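Local coordinates for protein UL37 (Suid herpesvirus 1, PDB 4K70) that probably helps control the intracellular trafficking of viral particles as an inner tegument protein of the herpesvirus, here represented by its metal-binding, largely helical N-terminal half, at residues 89-94 with 129-134; 378-383 with 407-412; 403-408 with 422-427. One frame throughout, in Å; residues are numbered along the deposited sequence.

How the contacts relate
Contact 1 stands apart from the other two: its centre is about 39 Å from each of theirs, and it lies on the opposite side of the chain's centre. It joins helix 89-98 to helix 120-137 through apolar atoms and a thiol. Contacts 2 and 3 have centres about 6 Å apart and share P407 and L408, since both use helix 405-409. Contact 3 is the more buried of this pair and rests on leucine and valine packing. Contact 2 is partly buried; it mixes apolar packing with a water bridge that is weak on the tyrosine side, and contributes backbone oxygens to a sodium and a calcium site. Contact 1 is mainly buried, with an exposed leucine at its margin and a sodium ion nearby.

Contact 1: 89-94 with 129-134; sequences APLLEL and EWCAAF. With NA (sodium ion), chain Q.
L92 and C131 bring helices 89-98 and 120-137 closest here, with their CA atoms 7.8 Å apart and the chains running in broadly opposite directions. C131 packs against two consecutive leucines, L91 and L92. L92 sends one methyl across: its CD2 lies 3.7 Å from C131 CB and 3.8 Å from C131 SG. From the other leucine, L91 CD1 meets C131 SG at 3.9 Å, so the sulfur has a methyl from each leucine against it. The C131 thiol sits anti to its own carbonyl carbon (chi1 -68°), which carries SG forward to this meeting point. L92 is exposed at the margin, whereas L91 is buried and also packs on W84.

E93, one residue on, plays a different part. Its two carboxylate oxygens clasp a sodium ion, with E93 OE1 at 2.5 Å and E93 OE2 at 2.8 Å from the metal, and a water is a third ligand. On the partner helix, W130 stacks edge-to-face with F168 and F134 stacks with W84. This is a roughly antiparallel helix pair, 89-98 and 120-137, packed through C131 on L91 and L92, with P39 of helix 39-60 and F176 of helix 175-188 against L91, in an all-helical fold.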
# COMPACT_ATOMS: atom_id res chain seq x y z
N ALA A 89 -8.36 10.02 16.67
CA ALA A 89 -8.84 10.48 17.97
C ALA A 89 -8.13 9.85 19.19
O ALA A 89 -7.68 10.57 20.08
CB ALA A 89 -10.37 10.33 18.09
N PRO A 90 -8.03 8.52 19.21
CA PRO A 90 -7.38 7.84 20.34
C PRO A 90 -5.90 8.21 20.50
O PRO A 90 -5.40 8.20 21.63
CB PRO A 90 -7.50 6.36 19.97
CG PRO A 90 -8.65 6.29 19.01
CD PRO A 90 -8.56 7.56 18.23
N LEU A 91 -5.22 8.49 19.39
CA LEU A 91 -3.83 8.93 19.46
C LEU A 91 -3.74 10.32 20.03
O LEU A 91 -2.90 10.60 20.87
CB LEU A 91 -3.17 8.93 18.08
CG LEU A 91 -2.85 7.56 17.52
CD1 LEU A 91 -1.97 7.71 16.28
CD2 LEU A 91 -2.18 6.71 18.60
N LEU A 92 -4.59 11.21 19.52
CA LEU A 92 -4.62 12.57 20.01
C LEU A 92 -4.96 12.58 21.50
O LEU A 92 -4.48 13.42 22.25
CB LEU A 92 -5.64 13.40 19.23
CG LEU A 92 -5.41 13.46 17.72
CD1 LEU A 92 -6.33 14.49 17.08
CD2 LEU A 92 -3.96 13.75 17.41
N GLU A 93 -5.81 11.65 21.91
CA GLU A 93 -6.24 11.60 23.31
C GLU A 93 -5.08 11.19 24.21
O GLU A 93 -4.92 11.71 25.31
CB GLU A 93 -7.44 10.66 23.48
CG GLU A 93 -8.20 10.88 24.77
CD GLU A 93 -9.37 9.93 24.93
OE1 GLU A 93 -9.93 9.86 26.05
OE2 GLU A 93 -9.72 9.23 23.94
N LEU A 94 -4.25 10.28 23.72
CA LEU A 94 -3.06 9.86 24.44
C LEU A 94 -2.04 11.01 24.48
O LEU A 94 -1.42 11.27 25.52
CB LEU A 94 -2.45 8.64 23.77
CG LEU A 94 -1.01 8.32 24.17
CD1 LEU A 94 -0.95 8.01 25.65
CD2 LEU A 94 -0.49 7.16 23.35
N GLU A 129 0.86 16.83 14.32
CA GLU A 129 1.04 17.19 12.91
C GLU A 129 0.92 15.98 12.01
O GLU A 129 0.25 16.05 10.98
CB GLU A 129 2.41 17.83 12.68
CG GLU A 129 2.59 19.15 13.41
CD GLU A 129 3.96 19.76 13.13
OE1 GLU A 129 4.59 19.37 12.13
OE2 GLU A 129 4.38 20.63 13.91
N TRP A 130 1.55 14.88 12.41
CA TRP A 130 1.47 13.65 11.64
C TRP A 130 0.01 13.17 11.51
O TRP A 130 -0.44 12.82 10.42
CB TRP A 130 2.38 12.59 12.26
CG TRP A 130 2.58 11.37 11.39
CD1 TRP A 130 3.62 11.15 10.53
CD2 TRP A 130 1.73 10.22 11.30
NE1 TRP A 130 3.46 9.93 9.92
CE2 TRP A 130 2.31 9.34 10.37
CE3 TRP A 130 0.53 9.85 11.92
CZ2 TRP A 130 1.73 8.11 10.04
CZ3 TRP A 130 -0.05 8.63 11.59
CH2 TRP A 130 0.56 7.77 10.66
N CYS A 131 -0.73 13.17 12.62
CA CYS A 131 -2.16 12.81 12.58
C CYS A 131 -2.96 13.74 11.67
O CYS A 131 -3.88 13.29 10.99
CB CYS A 131 -2.80 12.79 13.99
SG CYS A 131 -2.19 11.44 15.04
N ALA A 132 -2.63 15.03 11.65
CA ALA A 132 -3.32 15.95 10.76
C ALA A 132 -3.05 15.56 9.31
O ALA A 132 -3.95 15.60 8.46
CB ALA A 132 -2.87 17.39 11.02
N ALA A 133 -1.80 15.18 9.02
CA ALA A 133 -1.44 14.71 7.69
C ALA A 133 -2.17 13.41 7.35
O ALA A 133 -2.61 13.20 6.22
CB ALA A 133 0.07 14.51 7.59
N PHE A 134 -2.26 12.53 8.34
CA PHE A 134 -2.94 11.26 8.14
C PHE A 134 -4.37 11.55 7.70
O PHE A 134 -4.81 11.06 6.67
CB PHE A 134 -2.91 10.42 9.42
CG PHE A 134 -3.72 9.15 9.35
CD1 PHE A 134 -5.06 9.15 9.71
CD2 PHE A 134 -3.13 7.96 8.93
CE1 PHE A 134 -5.80 7.97 9.65
CE2 PHE A 134 -3.86 6.79 8.87
CZ PHE A 134 -5.20 6.79 9.23
NA NA Q . -11.88 8.45 25.47
O HOH W 1 -11.39 6.20 24.82

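Contact 2: 378-383 with 407-412; sequences GGVVHR and PLYGDV. With NA (sodium ion), chain F; CA (calcium ion), chain D.
The last turns of helix 366-385, which end in a pair of metal sites, face the short helix 405-409 in this contact. The backbones stay well apart: V380 CA and L408 CA, the closest pair, are 11.0 Å from each other, so side chains must bridge the gap.

V380 points one methyl at the tyrosine, with V380 CG2 4.4 Å from Y409 CE2 in an oblique approach. R383 comes closer: its side chain meets that of L408 from the opposite direction, and R383 NH2 lies 3.9 Å from L408 CD1. The arginine bends at chi3 (-91°), which turns its guanidinium out of the line of the aliphatic chain. L408 also covers its own neighbour, since its CB sits over one face of the Y409 ring, displaced toward the rim.

A water supplies the polar link. It lies in the plane of the guanidinium, at its edge, and accepts a hydrogen bond from R383 NH2 at 2.9 Å; toward Y409 OH it donates a weak bond of 3.5 Å. The stronger polar partner of that hydroxyl is E354, on helix 347-358, so the tyrosine ties helix 405-409 to a third helix.

At the metals this segment gives only backbone oxygens. H382 O binds a sodium ion at 2.5 Å, and R383 O binds a calcium ion at 2.4 Å, where a water is also a ligand; D386 OD1 binds both ions and D387 OD2 the calcium. Thus R383 serves twice, packing and bonding through its side chain and binding metal through its carbonyl. Successive carbonyls of the last helical turn, each paired with carboxylates of D386 or D387 just beyond it, make a sodium and a calcium site at the helix C-terminus.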
# COMPACT_ATOMS: atom_id res chain seq x y z
N GLY A 378 1.63 -7.64 -15.69
CA GLY A 378 0.43 -6.91 -15.31
C GLY A 378 -0.27 -7.53 -14.10
O GLY A 378 -0.72 -6.81 -13.20
N GLY A 379 -0.37 -8.86 -14.09
CA GLY A 379 -1.04 -9.54 -13.00
C GLY A 379 -0.27 -9.33 -11.71
O GLY A 379 -0.85 -9.19 -10.63
N VAL A 380 1.04 -9.30 -11.83
CA VAL A 380 1.88 -9.08 -10.67
C VAL A 380 1.75 -7.63 -10.19
O VAL A 380 1.56 -7.37 -9.00
CB VAL A 380 3.34 -9.45 -10.96
CG1 VAL A 380 4.24 -9.09 -9.77
CG2 VAL A 380 3.44 -10.95 -11.30
N VAL A 381 1.82 -6.68 -11.12
CA VAL A 381 1.60 -5.27 -10.77
C VAL A 381 0.26 -5.06 -10.07
O VAL A 381 0.19 -4.40 -9.03
CB VAL A 381 1.66 -4.38 -12.03
CG1 VAL A 381 1.13 -2.97 -11.73
CG2 VAL A 381 3.09 -4.33 -12.56
N HIS A 382 -0.81 -5.63 -10.63
CA HIS A 382 -2.16 -5.46 -10.05
C HIS A 382 -2.24 -5.99 -8.63
O HIS A 382 -2.89 -5.39 -7.76
CB HIS A 382 -3.23 -6.10 -10.93
CG HIS A 382 -3.63 -5.26 -12.10
ND1 HIS A 382 -4.27 -4.05 -11.95
CD2 HIS A 382 -3.48 -5.45 -13.43
CE1 HIS A 382 -4.50 -3.52 -13.14
NE2 HIS A 382 -4.04 -4.36 -14.06
N ARG A 383 -1.60 -7.13 -8.41
CA ARG A 383 -1.49 -7.72 -7.08
C ARG A 383 -0.79 -6.80 -6.07
O ARG A 383 -1.22 -6.71 -4.93
CB ARG A 383 -0.71 -9.02 -7.15
CG ARG A 383 -1.50 -10.18 -7.69
CD ARG A 383 -0.94 -11.45 -7.11
NE ARG A 383 0.11 -12.07 -7.90
CZ ARG A 383 1.12 -12.76 -7.38
NH1 ARG A 383 1.23 -12.88 -6.05
NH2 ARG A 383 2.03 -13.32 -8.16
N PRO A 407 8.70 -19.98 -8.79
CA PRO A 407 7.87 -21.18 -8.98
C PRO A 407 6.75 -21.00 -10.02
O PRO A 407 6.42 -21.97 -10.70
CB PRO A 407 7.30 -21.44 -7.58
CG PRO A 407 7.56 -20.20 -6.79
CD PRO A 407 8.76 -19.55 -7.38
N LEU A 408 6.20 -19.80 -10.16
CA LEU A 408 5.20 -19.54 -11.20
C LEU A 408 5.76 -19.47 -12.64
O LEU A 408 5.17 -20.02 -13.57
CB LEU A 408 4.43 -18.25 -10.90
CG LEU A 408 3.30 -18.30 -9.88
CD1 LEU A 408 2.77 -16.89 -9.62
CD2 LEU A 408 2.17 -19.21 -10.37
N TYR A 409 6.89 -18.80 -12.82
CA TYR A 409 7.30 -18.41 -14.16
C TYR A 409 8.68 -18.86 -14.59
O TYR A 409 9.06 -18.66 -15.75
CB TYR A 409 7.19 -16.89 -14.33
CG TYR A 409 5.82 -16.39 -13.99
CD1 TYR A 409 4.73 -16.76 -14.76
CD2 TYR A 409 5.61 -15.56 -12.90
CE1 TYR A 409 3.47 -16.31 -14.47
CE2 TYR A 409 4.34 -15.11 -12.58
CZ TYR A 409 3.28 -15.49 -13.37
OH TYR A 409 2.03 -15.04 -13.08
N GLY A 410 9.42 -19.46 -13.67
CA GLY A 410 10.79 -19.86 -13.96
C GLY A 410 10.90 -20.73 -15.20
O GLY A 410 11.89 -20.68 -15.93
N ASP A 411 9.85 -21.49 -15.46
CA ASP A 411 9.86 -22.46 -16.54
C ASP A 411 9.34 -21.91 -17.87
O ASP A 411 9.52 -22.53 -18.91
CB ASP A 411 9.08 -23.72 -16.13
CG ASP A 411 9.84 -24.59 -15.15
OD1 ASP A 411 11.09 -24.52 -15.13
OD2 ASP A 411 9.20 -25.35 -14.39
N VAL A 412 8.68 -20.75 -17.83
CA VAL A 412 8.19 -20.14 -19.07
C VAL A 412 8.90 -18.84 -19.44
O VAL A 412 8.51 -18.18 -20.41
CB VAL A 412 6.66 -19.86 -19.02
CG1 VAL A 412 5.86 -21.16 -19.12
CG2 VAL A 412 6.29 -19.06 -17.77
NA NA F . -4.46 -5.29 -5.83
CA CA D . -1.98 -7.24 -2.72
O HOH W 2 0.65 -12.99 -10.65
O HOH W 3 -0.20 -8.84 -2.40

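Contact 3: 403-408 with 422-427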
# COMPACT_ATOMS: atom_id res chain seq x y z
N ASP A 403 8.67 -13.73 -4.05
CA ASP A 403 8.97 -15.14 -3.79
C ASP A 403 8.16 -16.11 -4.64
O ASP A 403 8.53 -17.28 -4.73
CB ASP A 403 8.74 -15.49 -2.31
CG ASP A 403 9.78 -14.88 -1.38
OD1 ASP A 403 10.89 -14.56 -1.86
OD2 ASP A 403 9.50 -14.72 -0.16
N THR A 404 7.06 -15.67 -5.23
CA THR A 404 6.22 -16.59 -6.01
C THR A 404 6.59 -16.58 -7.49
O THR A 404 6.12 -17.42 -8.25
CB THR A 404 4.72 -16.25 -5.93
OG1 THR A 404 4.47 -14.99 -6.58
CG2 THR A 404 4.24 -16.17 -4.46
N LEU A 405 7.43 -15.64 -7.90
CA LEU A 405 7.70 -15.46 -9.32
C LEU A 405 8.45 -16.65 -9.93
O LEU A 405 8.16 -17.08 -11.05
CB LEU A 405 8.46 -14.14 -9.57
CG LEU A 405 7.71 -12.89 -9.13
CD1 LEU A 405 8.44 -11.61 -9.52
CD2 LEU A 405 6.28 -12.87 -9.69
N GLU A 406 9.40 -17.19 -9.18
CA GLU A 406 10.22 -18.28 -9.70
C GLU A 406 9.42 -19.57 -9.85
O GLU A 406 9.44 -20.21 -10.91
CB GLU A 406 11.47 -18.48 -8.85
CG GLU A 406 12.22 -19.77 -9.10
CD GLU A 406 12.68 -19.90 -10.53
OE1 GLU A 406 13.06 -18.86 -11.12
OE2 GLU A 406 12.64 -21.04 -11.06
N PRO A 407 8.70 -19.98 -8.79
CA PRO A 407 7.87 -21.18 -8.98
C PRO A 407 6.75 -21.00 -10.02
O PRO A 407 6.42 -21.97 -10.70
CB PRO A 407 7.30 -21.44 -7.58
CG PRO A 407 7.56 -20.20 -6.79
CD PRO A 407 8.76 -19.55 -7.38
N LEU A 408 6.20 -19.80 -10.16
CA LEU A 408 5.20 -19.54 -11.20
C LEU A 408 5.76 -19.47 -12.64
O LEU A 408 5.17 -20.02 -13.57
CB LEU A 408 4.43 -18.25 -10.90
CG LEU A 408 3.30 -18.30 -9.88
CD1 LEU A 408 2.77 -16.89 -9.62
CD2 LEU A 408 2.17 -19.21 -10.37
N GLY A 422 13.67 -12.53 -15.67
CA GLY A 422 13.12 -11.42 -16.44
C GLY A 422 11.82 -10.82 -15.92
O GLY A 422 11.59 -9.62 -16.05
N VAL A 423 10.95 -11.64 -15.34
CA VAL A 423 9.70 -11.11 -14.78
C VAL A 423 9.98 -10.25 -13.57
O VAL A 423 9.46 -9.13 -13.44
CB VAL A 423 8.73 -12.24 -14.36
CG1 VAL A 423 7.49 -11.64 -13.68
CG2 VAL A 423 8.35 -13.06 -15.56
N GLU A 424 10.82 -10.76 -12.66
CA GLU A 424 11.17 -9.99 -11.48
C GLU A 424 11.93 -8.72 -11.87
O GLU A 424 11.79 -7.67 -11.24
CB GLU A 424 12.01 -10.81 -10.52
CG GLU A 424 12.34 -10.04 -9.23
CD GLU A 424 13.06 -10.87 -8.18
OE1 GLU A 424 13.40 -12.04 -8.46
OE2 GLU A 424 13.29 -10.34 -7.07
N HIS A 425 12.73 -8.81 -12.93
CA HIS A 425 13.55 -7.67 -13.33
C HIS A 425 12.69 -6.56 -13.89
O HIS A 425 13.02 -5.39 -13.73
CB HIS A 425 14.62 -8.09 -14.36
CG HIS A 425 15.75 -8.86 -13.75
ND1 HIS A 425 16.84 -9.30 -14.48
CD2 HIS A 425 15.96 -9.27 -12.48
CE1 HIS A 425 17.67 -9.94 -13.68
NE2 HIS A 425 17.16 -9.94 -12.46
N VAL A 426 11.58 -6.90 -14.53
CA VAL A 426 10.66 -5.86 -14.98
C VAL A 426 9.82 -5.32 -13.81
O VAL A 426 9.66 -4.10 -13.64
CB VAL A 426 9.72 -6.36 -16.10
CG1 VAL A 426 8.71 -5.27 -16.49
CG2 VAL A 426 10.54 -6.79 -17.30
N VAL A 427 9.30 -6.24 -13.01
CA VAL A 427 8.50 -5.84 -11.85
C VAL A 427 9.27 -4.93 -10.89
O VAL A 427 8.74 -3.92 -10.42
CB VAL A 427 7.94 -7.06 -11.09
CG1 VAL A 427 7.29 -6.62 -9.77
CG2 VAL A 427 6.94 -7.82 -11.98
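T404 OG1, one residue before the leucine L405 that packs against V423 and E424, is gripped twice. It hydrogen-bonds to V401 O, and R383 NH2 reaches T404 OG1 at 3.3 Å in a weak hydrogen bond. The hydroxyl thus bonds back to the end of helix 392-402 and, weakly, to R383 of helix 366-385.

The contact itself is carried largely by L405, which accounts for more than half of the 136 Å² buried between the two segments. Its CA approaches E424 CA to 6.8 Å, a short spacing that lets a single methyl reach the backbone of helix 422-431. L405 CD1 lies 3.7 Å from E424 CA and also presses on E424 CB. The same methyl touches V423, where L405 CD1 and V423 CG1 are 4.3 Å apart. It thus lies against two successive residues of the partner helix. One turn further along that helix V427 also faces the leucine, though more distantly, with V427 CG2 4.8 Å from L405 CD1.

The side chains of L405 and E424 cross at about a right angle. With its CG anti to the backbone N (chi1 -177°) and an extended chain beyond, E424 offers the leucine its CB and takes its carboxylate farther off. L405 and V423 are both buried, while E424 stays partly exposed at the border of the contact. The other methyl of L405, CD2, packs on V380 of helix 366-385, and V427 rests on the same valine.

The whole is two helices joined by a loop, closed largely by L405 packing on V423 and E424, and set against helix 366-385 through L405, V427 and V380, in an all-helical fold.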